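Long-range contacts in SusD superfamily protein (Bacteroides thetaiotaomicron VPI-5482, PDB 3HDX), which probably binds polysaccharide at the bacterial outer membrane as a SusD-like carbohydrate-binding protein: residues 52-57 / 66-71; 170-175 / 195-200. All blocks are in the same frame, centred on the assembly; numbering follows the deposited sequence.

Both contacts lie in the part of the chain that belongs to the starch-binding, outer-membrane-associating family, but on opposite sides of the chain's centre. Their centres are about 37 Å apart and they share no helix. Contact 1 is partly buried and joins two short helices, 52-58 and 67-73. It is mostly apolar, with one water as its polar link. Contact 2 is buried and closes a longer excursion between helices 152-169 and 196-209. There two direct hydrogen bonds run from a lysine to loop carbonyls, beside a capping box. Each contact has a tyrosine ring with carbon over one face: backbone in contact 1, a lysine chain in contact 2.

Contact 1 (52-57 / 66-71); sequences SDLQAV and YDLLKK
Tyr66 has CG anti to its carbonyl carbon (chi1 -62°), which lays its ring along the start of helix 52-58. Asp53 takes the crowded position between N and C (chi1 60°), and Leu68 has CG anti to N (chi1 175°). These residues pack two consecutive short helices, 52-58 and 67-73, a helix-loop-helix unit of this largely helical SusD-family protein. The segment axes pass 9.6 Å apart. Tyr66 is the N-cap residue of the second helix. Asp53 CA sits over one face of its ring, a CH-pi contact 4.0 Å from the centroid. Ser52 CB reaches the phenol end, 3.4 Å from Tyr66 OH. Ala56 CB fills the angle between Tyr66 CE2 and Leu69 CD1. The Asp53 side chain crosses that of Leu68 at about a right angle, with OD2 near Leu68 CB. A water joins the two helices here: it donates to Asp53 OD2 and accepts from Leu68 N, 2.9 Å away. Asp53 OD2 also forms a salt bridge with Arg51, which would favour the charged carboxylate. Next to this polar spot Leu54 CD2 meets Leu68 CD2 at 3.6 Å. Leu54 and Val57 also pack on Ile37 and Leu41 of helix 34-41. The tightest carbon pair is Val57 CG2 against Leu69 CD2, at 3.4 Å.

Contact 2 (170-175 / 195-200); sequences LPYQYG and NKLSAY
A capping box opens helix 196-209, and the loop that follows helix 152-169 packs against this N-terminus. Asn195 is the N-cap. Its CG lies in the crowded position between N and C (chi1 65°), so OD1 accepts from Ser198 N at 3.0 Å, with a weak second bond from Leu197 N. In return Asn195 N donates to Ser198 OG, which also bonds to Ile258 O. The next amide of the first turn, Lys196 N, is taken by the loop: it donates to Pro171 O at 2.9 Å, from above the carbonyl plane. The Lys196 chain starts extended and then bends at chi3 and chi4 (-64° and -62°). The bend brings NZ 2.7 Å from Leu170 O, nearly along the C=O axis. Ile167 O is a second acceptor for NZ, so the ammonium ties down the end of helix 152-169 as well. Lys196 CE lies over one face of the Tyr172 ring, 4.0 Å from its centroid. Leu197 CD2 meets the edge of that ring, near its plane. An alanine at Lys196 would remove both carbonyl bonds of NZ and the chain against the face of Tyr172, and would probably loosen the loop. Leu170 also packs on Ala112 and Gln113 of helix 104-129, and its CD1 touches Ala199 CB at 3.5 Å.

Contact 1 (52-57 / 66-71)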
loop_
_atom_site.group_PDB
_atom_site.type_symbol
_atom_site.label_atom_id
_atom_site.label_comp_id
_atom_site.label_asym_id
_atom_site.label_seq_id
_atom_site.Cartn_x
_atom_site.Cartn_y
_atom_site.Cartn_z
ATOM N N SER A 52 -19.191 9.340 -13.464
ATOM C CA SER A 52 -19.238 8.113 -14.265
ATOM C C SER A 52 -17.842 7.480 -14.402
ATOM O O SER A 52 -17.737 6.264 -14.513
ATOM C CB SER A 52 -19.878 8.341 -15.653
ATOM O OG SER A 52 -21.222 8.804 -15.535
ATOM N N ASP A 53 -16.785 8.298 -14.381
ATOM C CA ASP A 53 -15.400 7.771 -14.490
ATOM C C ASP A 53 -15.032 6.925 -13.264
ATOM O O ASP A 53 -14.595 5.791 -13.386
ATOM C CB ASP A 53 -14.346 8.846 -14.862
ATOM C CG ASP A 53 -14.237 9.987 -13.889
ATOM O OD1 ASP A 53 -14.991 10.080 -12.897
ATOM O OD2 ASP A 53 -13.324 10.829 -14.052
ATOM N N LEU A 54 -15.326 7.456 -12.088
ATOM C CA LEU A 54 -15.126 6.691 -10.820
ATOM C C LEU A 54 -16.032 5.465 -10.804
ATOM O O LEU A 54 -15.614 4.394 -10.400
ATOM C CB LEU A 54 -15.392 7.596 -9.623
ATOM C CG LEU A 54 -14.503 8.822 -9.408
ATOM C CD1 LEU A 54 -14.910 9.597 -8.154
ATOM C CD2 LEU A 54 -13.013 8.444 -9.313
ATOM N N GLN A 55 -17.264 5.595 -11.321
ATOM C CA GLN A 55 -18.172 4.462 -11.344
ATOM C C GLN A 55 -17.599 3.341 -12.247
ATOM O O GLN A 55 -17.785 2.132 -11.951
ATOM C CB GLN A 55 -19.595 4.883 -11.796
ATOM C CG GLN A 55 -20.600 3.754 -11.664
ATOM C CD GLN A 55 -20.768 3.341 -10.221
ATOM O OE1 GLN A 55 -21.368 4.064 -9.422
ATOM N NE2 GLN A 55 -20.168 2.188 -9.859
ATOM N N ALA A 56 -16.950 3.734 -13.368
ATOM C CA ALA A 56 -16.336 2.740 -14.267
ATOM C C ALA A 56 -15.229 1.945 -13.550
ATOM O O ALA A 56 -15.147 0.731 -13.686
ATOM C CB ALA A 56 -15.825 3.368 -15.549
ATOM N N VAL A 57 -14.419 2.640 -12.744
ATOM C CA VAL A 57 -13.406 1.933 -11.942
ATOM C C VAL A 57 -14.098 0.934 -10.996
ATOM O O VAL A 57 -13.735 -0.251 -10.918
ATOM C CB VAL A 57 -12.544 2.897 -11.128
ATOM C CG1 VAL A 57 -11.559 2.123 -10.228
ATOM C CG2 VAL A 57 -11.821 3.920 -12.060
ATOM N N TYR A 66 -12.856 7.178 -20.593
ATOM C CA TYR A 66 -12.676 8.222 -19.593
ATOM C C TYR A 66 -11.204 8.512 -19.448
ATOM O O TYR A 66 -10.389 7.586 -19.329
ATOM C CB TYR A 66 -13.313 7.851 -18.236
ATOM C CG TYR A 66 -14.795 7.655 -18.320
ATOM C CD1 TYR A 66 -15.652 8.748 -18.556
ATOM C CD2 TYR A 66 -15.358 6.393 -18.200
ATOM C CE1 TYR A 66 -17.019 8.554 -18.653
ATOM C CE2 TYR A 66 -16.740 6.199 -18.279
ATOM C CZ TYR A 66 -17.555 7.273 -18.521
ATOM O OH TYR A 66 -18.913 7.071 -18.612
ATOM N N ASP A 67 -10.865 9.794 -19.452
ATOM C CA ASP A 67 -9.483 10.247 -19.331
ATOM C C ASP A 67 -8.793 9.721 -18.038
ATOM O O ASP A 67 -7.628 9.357 -18.056
ATOM C CB ASP A 67 -9.427 11.777 -19.368
ATOM C CG ASP A 67 -8.031 12.327 -19.666
ATOM O OD1 ASP A 67 -7.339 11.796 -20.543
ATOM O OD2 ASP A 67 -7.670 13.342 -19.040
ATOM N N LEU A 68 -9.540 9.668 -16.934
ATOM C CA LEU A 68 -8.996 9.162 -15.671
ATOM C C LEU A 68 -8.424 7.774 -15.861
ATOM O O LEU A 68 -7.335 7.483 -15.362
ATOM C CB LEU A 68 -10.071 9.095 -14.578
ATOM C CG LEU A 68 -9.643 8.452 -13.235
ATOM C CD1 LEU A 68 -8.481 9.227 -12.607
ATOM C CD2 LEU A 68 -10.868 8.410 -12.264
ATOM N N LEU A 69 -9.205 6.923 -16.520
ATOM C CA LEU A 69 -8.809 5.539 -16.747
ATOM C C LEU A 69 -7.550 5.460 -17.602
ATOM O O LEU A 69 -6.608 4.674 -17.292
ATOM C CB LEU A 69 -9.935 4.713 -17.378
ATOM C CG LEU A 69 -11.208 4.483 -16.559
ATOM C CD1 LEU A 69 -12.281 3.767 -17.377
ATOM C CD2 LEU A 69 -10.958 3.795 -15.298
ATOM N N LYS A 70 -7.497 6.282 -18.656
ATOM C CA LYS A 70 -6.330 6.296 -19.526
ATOM C C LYS A 70 -5.062 6.721 -18.754
ATOM O O LYS A 70 -3.994 6.110 -18.893
ATOM C CB LYS A 70 -6.590 7.215 -20.736
ATOM C CG LYS A 70 -7.730 6.723 -21.614
ATOM C CD LYS A 70 -7.913 7.569 -22.838
ATOM C CE LYS A 70 -9.093 7.026 -23.612
ATOM N NZ LYS A 70 -10.217 6.842 -22.684
ATOM N N LYS A 71 -5.178 7.765 -17.943
ATOM C CA LYS A 71 -4.056 8.277 -17.135
ATOM C C LYS A 71 -3.558 7.280 -16.094
ATOM O O LYS A 71 -2.348 7.054 -15.937
ATOM C CB LYS A 71 -4.470 9.567 -16.427
ATOM C CG LYS A 71 -4.629 10.768 -17.371
ATOM C CD LYS A 71 -5.232 11.921 -16.580
ATOM C CE LYS A 71 -5.037 13.295 -17.221
ATOM N NZ LYS A 71 -6.001 14.228 -16.452
HETATM O O HOH W 1 -12.155 10.939 -16.551
#

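Contact 2 (170-175 / 195-200)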
loop_
_atom_site.group_PDB
_atom_site.type_symbol
_atom_site.label_atom_id
_atom_site.label_comp_id
_atom_site.label_asym_id
_atom_site.label_seq_id
_atom_site.Cartn_x
_atom_site.Cartn_y
_atom_site.Cartn_z
ATOM N N LEU A 170 19.822 -2.424 5.099
ATOM C CA LEU A 170 18.814 -1.539 5.671
ATOM C C LEU A 170 18.801 -1.694 7.185
ATOM O O LEU A 170 18.657 -2.823 7.666
ATOM C CB LEU A 170 17.401 -1.858 5.172
ATOM C CG LEU A 170 17.086 -1.535 3.718
ATOM C CD1 LEU A 170 15.798 -2.328 3.290
ATOM C CD2 LEU A 170 16.975 -0.012 3.510
ATOM N N PRO A 171 18.969 -0.578 7.912
ATOM C CA PRO A 171 18.864 -0.654 9.356
ATOM C C PRO A 171 17.394 -0.594 9.809
ATOM O O PRO A 171 16.480 -0.350 9.009
ATOM C CB PRO A 171 19.633 0.595 9.804
ATOM C CG PRO A 171 19.216 1.616 8.767
ATOM C CD PRO A 171 19.132 0.818 7.457
ATOM N N TYR A 172 17.171 -0.896 11.080
ATOM C CA TYR A 172 15.863 -0.689 11.722
ATOM C C TYR A 172 15.608 0.822 11.892
ATOM O O TYR A 172 14.509 1.299 11.598
ATOM C CB TYR A 172 15.757 -1.410 13.045
ATOM C CG TYR A 172 15.768 -2.903 12.887
ATOM C CD1 TYR A 172 14.704 -3.552 12.271
ATOM C CD2 TYR A 172 16.794 -3.703 13.396
ATOM C CE1 TYR A 172 14.673 -4.912 12.133
ATOM C CE2 TYR A 172 16.754 -5.077 13.256
ATOM C CZ TYR A 172 15.678 -5.691 12.620
ATOM O OH TYR A 172 15.626 -7.068 12.481
ATOM N N GLN A 173 16.630 1.544 12.394
ATOM C CA GLN A 173 16.578 3.002 12.577
ATOM C C GLN A 173 17.850 3.616 12.021
ATOM O O GLN A 173 18.911 2.960 12.016
ATOM C CB GLN A 173 16.361 3.364 14.045
ATOM C CG GLN A 173 15.004 2.900 14.530
ATOM C CD GLN A 173 14.577 3.470 15.842
ATOM O OE1 GLN A 173 14.690 4.658 16.077
ATOM N NE2 GLN A 173 14.013 2.629 16.696
ATOM N N TYR A 174 17.742 4.871 11.602
ATOM C CA TYR A 174 18.838 5.586 10.930
ATOM C C TYR A 174 19.526 6.597 11.830
ATOM O O TYR A 174 18.896 7.506 12.314
ATOM C CB TYR A 174 18.300 6.304 9.704
ATOM C CG TYR A 174 17.932 5.368 8.570
ATOM C CD1 TYR A 174 16.680 4.782 8.478
ATOM C CD2 TYR A 174 18.868 5.069 7.571
ATOM C CE1 TYR A 174 16.383 3.909 7.412
ATOM C CE2 TYR A 174 18.580 4.211 6.533
ATOM C CZ TYR A 174 17.313 3.644 6.455
ATOM O OH TYR A 174 17.062 2.804 5.397
ATOM N N GLY A 175 20.838 6.438 11.963
ATOM C CA GLY A 175 21.686 7.352 12.682
ATOM C C GLY A 175 21.671 7.215 14.184
ATOM O O GLY A 175 20.814 6.554 14.766
ATOM N N ASN A 195 12.774 1.191 6.101
ATOM C CA ASN A 195 13.634 0.496 7.049
ATOM C C ASN A 195 13.650 -0.993 6.741
ATOM O O ASN A 195 12.989 -1.477 5.794
ATOM C CB ASN A 195 13.175 0.836 8.487
ATOM C CG ASN A 195 11.769 0.320 8.807
ATOM O OD1 ASN A 195 11.527 -0.880 8.734
ATOM N ND2 ASN A 195 10.857 1.228 9.186
ATOM N N LYS A 196 14.402 -1.749 7.529
ATOM C CA LYS A 196 14.552 -3.177 7.257
ATOM C C LYS A 196 13.184 -3.890 7.227
ATOM O O LYS A 196 12.949 -4.774 6.368
ATOM C CB LYS A 196 15.449 -3.847 8.275
ATOM C CG LYS A 196 15.959 -5.223 7.879
ATOM C CD LYS A 196 16.631 -5.985 9.030
ATOM C CE LYS A 196 17.903 -5.384 9.601
ATOM N NZ LYS A 196 18.985 -5.331 8.546
ATOM N N LEU A 197 12.298 -3.531 8.168
ATOM C CA LEU A 197 10.965 -4.149 8.225
ATOM C C LEU A 197 10.065 -3.715 7.068
ATOM O O LEU A 197 9.212 -4.501 6.606
ATOM C CB LEU A 197 10.302 -3.995 9.580
ATOM C CG LEU A 197 11.091 -4.609 10.743
ATOM C CD1 LEU A 197 10.254 -4.531 12.084
ATOM C CD2 LEU A 197 11.516 -6.092 10.411
ATOM N N SER A 198 10.264 -2.483 6.577
ATOM C CA SER A 198 9.560 -2.047 5.349
ATOM C C SER A 198 9.849 -3.065 4.231
ATOM O O SER A 198 8.943 -3.545 3.544
ATOM C CB SER A 198 10.044 -0.663 4.903
ATOM O OG SER A 198 10.038 0.279 5.962
ATOM N N ALA A 199 11.121 -3.422 4.057
ATOM C CA ALA A 199 11.512 -4.405 3.006
ATOM C C ALA A 199 10.884 -5.769 3.251
ATOM O O ALA A 199 10.358 -6.401 2.332
ATOM C CB ALA A 199 13.041 -4.507 2.883
ATOM N N TYR A 200 10.952 -6.234 4.504
ATOM C CA TYR A 200 10.281 -7.504 4.851
ATOM C C TYR A 200 8.780 -7.486 4.557
ATOM O O TYR A 200 8.227 -8.517 4.171
ATOM C CB TYR A 200 10.551 -7.937 6.296
ATOM C CG TYR A 200 11.872 -8.643 6.523
ATOM C CD1 TYR A 200 12.070 -9.926 6.053
ATOM C CD2 TYR A 200 12.916 -8.027 7.190
ATOM C CE1 TYR A 200 13.267 -10.601 6.265
ATOM C CE2 TYR A 200 14.116 -8.711 7.450
ATOM C CZ TYR A 200 14.297 -9.976 6.975
ATOM O OH TYR A 200 15.461 -10.655 7.174
#